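Local atomic coordinates of MOR (Lactococcus phage TP901-1, PDB entry 6TRI), a protein that probably acts as the antirepressor (modulator of repression) of the phage genetic switch, binding another protein through its small helix-turn-helix-like domain. Residues B[4-14]-B[38-46]. Sequence-based numbering, arbitrary orientation.
Sequences SYDYSSLLGKI and KLNDKVTWK
Tyr-7 packs on the end of helix 32-39 in an all-helical domain of the helix-turn-helix clan. Leu-39, Tyr-7 and Asp-41 give the largest shares of the contact. The N-terminal loop 4-7 and the start of helix 8-17 pack on the end of helix 32-39 and the loop after it. Tyr-7 is the N-cap residue of helix 8-17. Helix 32-39 closes in a Schellman motif, with Asp-41 at positive phi.

The apolar part centres on Leu-39. Leu-39 CD1 lies 3.9 Å from Leu-11 CD2, as the two side chains run antiparallel past one another. Ile-14 meets Leu-39 tip to tip. Leu-10 lies roughly perpendicular to Leu-39, and Leu-10 CD2 is also 4.0 Å from Trp-45 CZ2. Leu-57 of helix 47-57 and Phe-68 of helix 64-68 extend this core.

The rings of Tyr-7 and Trp-45 meet obliquely, with planes at 56°. In Tyr-7, chi1 of -60° puts CG beside the backbone N, and ring carbons CD2 and CE2 come near the last carbonyls of helix 32-39. Tyr-7 CD2 lies 3.4 Å from Leu-39 O.

Polar contacts are sparse. The hydroxyls of Tyr-5 and Tyr-7 both hydrogen-bond to polar side chains of the chain of another protein in the assembly. That chain also bonds the backbone of Trp-45, so this surface forms part of the interface. A water lies close to Tyr-7 OH, Lys-38 O and Val-43 O, but its two shortest distances are doubtful. Asp-41 OD1 sits at the edge of the Tyr-5 ring, 3.3 Å from Tyr-5 CD2, with the carboxylate nearly perpendicular to the ring.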
loop_
_atom_site.group_PDB
_atom_site.type_symbol
_atom_site.label_atom_id
_atom_site.label_comp_id
_atom_site.label_asym_id
_atom_site.label_seq_id
_atom_site.Cartn_x
_atom_site.Cartn_y
_atom_site.Cartn_z
ATOM N N SER B 4 -3.122 -10.533 7.714
ATOM C CA SER B 4 -4.070 -10.685 6.616
ATOM C C SER B 4 -4.824 -9.387 6.357
ATOM O O SER B 4 -4.795 -8.469 7.177
ATOM C CB SER B 4 -5.061 -11.811 6.914
ATOM O OG SER B 4 -5.902 -11.472 8.005
ATOM N N TYR B 5 -5.501 -9.315 5.217
ATOM C CA TYR B 5 -6.303 -8.144 4.884
ATOM C C TYR B 5 -7.750 -8.522 4.582
ATOM O O TYR B 5 -8.019 -9.478 3.854
ATOM C CB TYR B 5 -5.701 -7.395 3.695
ATOM C CG TYR B 5 -4.267 -6.969 3.904
ATOM C CD1 TYR B 5 -3.959 -5.822 4.626
ATOM C CD2 TYR B 5 -3.219 -7.713 3.377
ATOM C CE1 TYR B 5 -2.646 -5.431 4.820
ATOM C CE2 TYR B 5 -1.904 -7.329 3.564
ATOM C CZ TYR B 5 -1.622 -6.188 4.284
ATOM O OH TYR B 5 -0.312 -5.807 4.471
ATOM N N ASP B 6 -8.674 -7.760 5.154
ATOM C CA ASP B 6 -10.098 -7.957 4.928
ATOM C C ASP B 6 -10.535 -7.185 3.686
ATOM O O ASP B 6 -10.637 -5.958 3.716
ATOM C CB ASP B 6 -10.893 -7.505 6.158
ATOM C CG ASP B 6 -12.309 -8.046 6.176
ATOM O OD1 ASP B 6 -12.739 -8.540 7.241
ATOM O OD2 ASP B 6 -12.995 -7.969 5.136
ATOM N N TYR B 7 -10.789 -7.901 2.594
ATOM C CA TYR B 7 -11.149 -7.256 1.334
ATOM C C TYR B 7 -12.652 -7.230 1.075
ATOM O O TYR B 7 -13.073 -7.147 -0.077
ATOM C CB TYR B 7 -10.462 -7.950 0.155
ATOM C CG TYR B 7 -8.953 -7.937 0.205
ATOM C CD1 TYR B 7 -8.244 -6.750 0.090
ATOM C CD2 TYR B 7 -8.236 -9.118 0.341
ATOM C CE1 TYR B 7 -6.862 -6.737 0.128
ATOM C CE2 TYR B 7 -6.856 -9.115 0.378
ATOM C CZ TYR B 7 -6.174 -7.924 0.271
ATOM O OH TYR B 7 -4.801 -7.923 0.310
ATOM N N SER B 8 -13.454 -7.298 2.134
ATOM C CA SER B 8 -14.908 -7.296 1.988
ATOM C C SER B 8 -15.393 -6.101 1.176
ATOM O O SER B 8 -16.048 -6.270 0.149
ATOM C CB SER B 8 -15.594 -7.299 3.355
ATOM O OG SER B 8 -15.421 -8.544 4.010
ATOM N N SER B 9 -15.057 -4.898 1.637
ATOM C CA SER B 9 -15.463 -3.669 0.960
ATOM C C SER B 9 -14.992 -3.638 -0.492
ATOM O O SER B 9 -15.736 -3.230 -1.386
ATOM C CB SER B 9 -14.926 -2.445 1.706
ATOM O OG SER B 9 -15.469 -2.363 3.011
ATOM N N LEU B 10 -13.755 -4.073 -0.719
ATOM C CA LEU B 10 -13.174 -4.082 -2.057
ATOM C C LEU B 10 -13.959 -4.993 -2.995
ATOM O O LEU B 10 -14.221 -4.635 -4.143
ATOM C CB LEU B 10 -11.707 -4.516 -2.002
ATOM C CG LEU B 10 -10.972 -4.614 -3.342
ATOM C CD1 LEU B 10 -11.022 -3.294 -4.091
ATOM C CD2 LEU B 10 -9.531 -5.056 -3.137
ATOM N N LEU B 11 -14.339 -6.166 -2.498
ATOM C CA LEU B 11 -15.097 -7.125 -3.295
ATOM C C LEU B 11 -16.464 -6.569 -3.665
ATOM O O LEU B 11 -17.033 -6.933 -4.692
ATOM C CB LEU B 11 -15.253 -8.450 -2.543
ATOM C CG LEU B 11 -13.954 -9.214 -2.271
ATOM C CD1 LEU B 11 -14.213 -10.439 -1.409
ATOM C CD2 LEU B 11 -13.276 -9.600 -3.571
ATOM N N GLY B 12 -16.986 -5.683 -2.824
ATOM C CA GLY B 12 -18.261 -5.048 -3.093
ATOM C C GLY B 12 -18.190 -4.151 -4.313
ATOM O O GLY B 12 -19.040 -4.229 -5.202
ATOM N N LYS B 13 -17.168 -3.299 -4.357
ATOM C CA LYS B 13 -16.994 -2.360 -5.461
ATOM C C LYS B 13 -16.737 -3.092 -6.771
ATOM O O LYS B 13 -17.179 -2.657 -7.833
ATOM C CB LYS B 13 -15.844 -1.391 -5.172
ATOM C CG LYS B 13 -16.072 -0.486 -3.974
ATOM C CD LYS B 13 -17.169 0.529 -4.241
ATOM C CE LYS B 13 -16.816 1.421 -5.418
ATOM N NZ LYS B 13 -17.766 2.561 -5.557
ATOM N N ILE B 14 -16.020 -4.207 -6.685
ATOM C CA ILE B 14 -15.676 -4.993 -7.863
ATOM C C ILE B 14 -16.919 -5.594 -8.509
ATOM O O ILE B 14 -17.061 -5.585 -9.733
ATOM C CB ILE B 14 -14.679 -6.106 -7.504
ATOM C CG1 ILE B 14 -13.322 -5.486 -7.167
ATOM C CG2 ILE B 14 -14.546 -7.104 -8.646
ATOM C CD1 ILE B 14 -12.297 -6.478 -6.679
ATOM N N LYS B 38 -4.538 -12.525 -5.116
ATOM C CA LYS B 38 -4.421 -11.284 -4.359
ATOM C C LYS B 38 -5.671 -11.016 -3.529
ATOM O O LYS B 38 -5.578 -10.584 -2.381
ATOM C CB LYS B 38 -4.138 -10.113 -5.299
ATOM C CG LYS B 38 -2.747 -10.166 -5.899
ATOM C CD LYS B 38 -2.556 -9.136 -6.993
ATOM C CE LYS B 38 -1.188 -9.290 -7.637
ATOM N NZ LYS B 38 -0.082 -9.016 -6.682
ATOM N N LEU B 39 -6.838 -11.288 -4.105
ATOM C CA LEU B 39 -8.096 -11.102 -3.388
ATOM C C LEU B 39 -8.260 -12.147 -2.294
ATOM O O LEU B 39 -9.067 -11.981 -1.380
ATOM C CB LEU B 39 -9.282 -11.159 -4.350
ATOM C CG LEU B 39 -9.356 -10.030 -5.377
ATOM C CD1 LEU B 39 -10.562 -10.209 -6.287
ATOM C CD2 LEU B 39 -9.410 -8.689 -4.674
ATOM N N ASN B 40 -7.497 -13.229 -2.396
ATOM C CA ASN B 40 -7.546 -14.291 -1.402
ATOM C C ASN B 40 -6.311 -14.270 -0.512
ATOM O O ASN B 40 -5.987 -15.259 0.146
ATOM C CB ASN B 40 -7.702 -15.649 -2.082
ATOM C CG ASN B 40 -9.060 -15.814 -2.739
ATOM O OD1 ASN B 40 -10.013 -16.275 -2.111
ATOM N ND2 ASN B 40 -9.160 -15.422 -4.005
ATOM N N ASP B 41 -5.630 -13.128 -0.516
ATOM C CA ASP B 41 -4.538 -12.839 0.410
ATOM C C ASP B 41 -3.416 -13.879 0.385
ATOM O O ASP B 41 -2.788 -14.151 1.408
ATOM C CB ASP B 41 -5.089 -12.705 1.832
ATOM C CG ASP B 41 -4.235 -11.813 2.706
ATOM O OD1 ASP B 41 -3.839 -10.722 2.241
ATOM O OD2 ASP B 41 -3.952 -12.205 3.855
ATOM N N LYS B 42 -3.167 -14.461 -0.782
ATOM C CA LYS B 42 -2.033 -15.362 -0.950
ATOM C C LYS B 42 -0.827 -14.593 -1.480
ATOM O O LYS B 42 0.320 -14.928 -1.186
ATOM C CB LYS B 42 -2.383 -16.513 -1.892
ATOM C CG LYS B 42 -3.387 -17.506 -1.330
ATOM C CD LYS B 42 -3.516 -18.711 -2.247
ATOM C CE LYS B 42 -4.509 -19.726 -1.712
ATOM N NZ LYS B 42 -4.607 -20.910 -2.610
ATOM N N VAL B 43 -1.103 -13.561 -2.272
ATOM C CA VAL B 43 -0.058 -12.719 -2.841
ATOM C C VAL B 43 -0.347 -11.255 -2.544
ATOM O O VAL B 43 -1.457 -10.774 -2.770
ATOM C CB VAL B 43 0.070 -12.918 -4.364
ATOM C CG1 VAL B 43 1.133 -11.996 -4.932
ATOM C CG2 VAL B 43 0.393 -14.367 -4.685
ATOM N N THR B 44 0.658 -10.554 -2.032
ATOM C CA THR B 44 0.514 -9.150 -1.677
ATOM C C THR B 44 0.263 -8.284 -2.910
ATOM O O THR B 44 0.663 -8.636 -4.019
ATOM C CB THR B 44 1.760 -8.638 -0.932
ATOM O OG1 THR B 44 1.575 -7.264 -0.573
ATOM C CG2 THR B 44 3.000 -8.769 -1.804
ATOM N N TRP B 45 -0.416 -7.156 -2.712
ATOM C CA TRP B 45 -0.687 -6.212 -3.793
ATOM C C TRP B 45 0.537 -5.358 -4.114
ATOM O O TRP B 45 1.205 -4.853 -3.211
ATOM C CB TRP B 45 -1.863 -5.300 -3.434
ATOM C CG TRP B 45 -3.203 -5.962 -3.501
ATOM C CD1 TRP B 45 -3.755 -6.796 -2.572
ATOM C CD2 TRP B 45 -4.170 -5.831 -4.548
ATOM N NE1 TRP B 45 -5.002 -7.200 -2.981
ATOM C CE2 TRP B 45 -5.280 -6.622 -4.191
ATOM C CE3 TRP B 45 -4.203 -5.125 -5.755
ATOM C CZ2 TRP B 45 -6.412 -6.726 -4.997
ATOM C CZ3 TRP B 45 -5.326 -5.230 -6.554
ATOM C CH2 TRP B 45 -6.415 -6.025 -6.173
ATOM N N LYS B 46 0.824 -5.192 -5.400
ATOM C CA LYS B 46 1.901 -4.310 -5.824
ATOM C C LYS B 46 1.460 -2.856 -5.705
ATOM O O LYS B 46 0.264 -2.565 -5.629
ATOM C CB LYS B 46 2.332 -4.620 -7.260
ATOM C CG LYS B 46 2.896 -6.017 -7.452
ATOM C CD LYS B 46 3.296 -6.260 -8.899
ATOM C CE LYS B 46 4.429 -5.347 -9.328
ATOM N NZ LYS B 46 4.833 -5.610 -10.736
HETATM O O HOH W 1 -3.741 -9.874 -0.902
#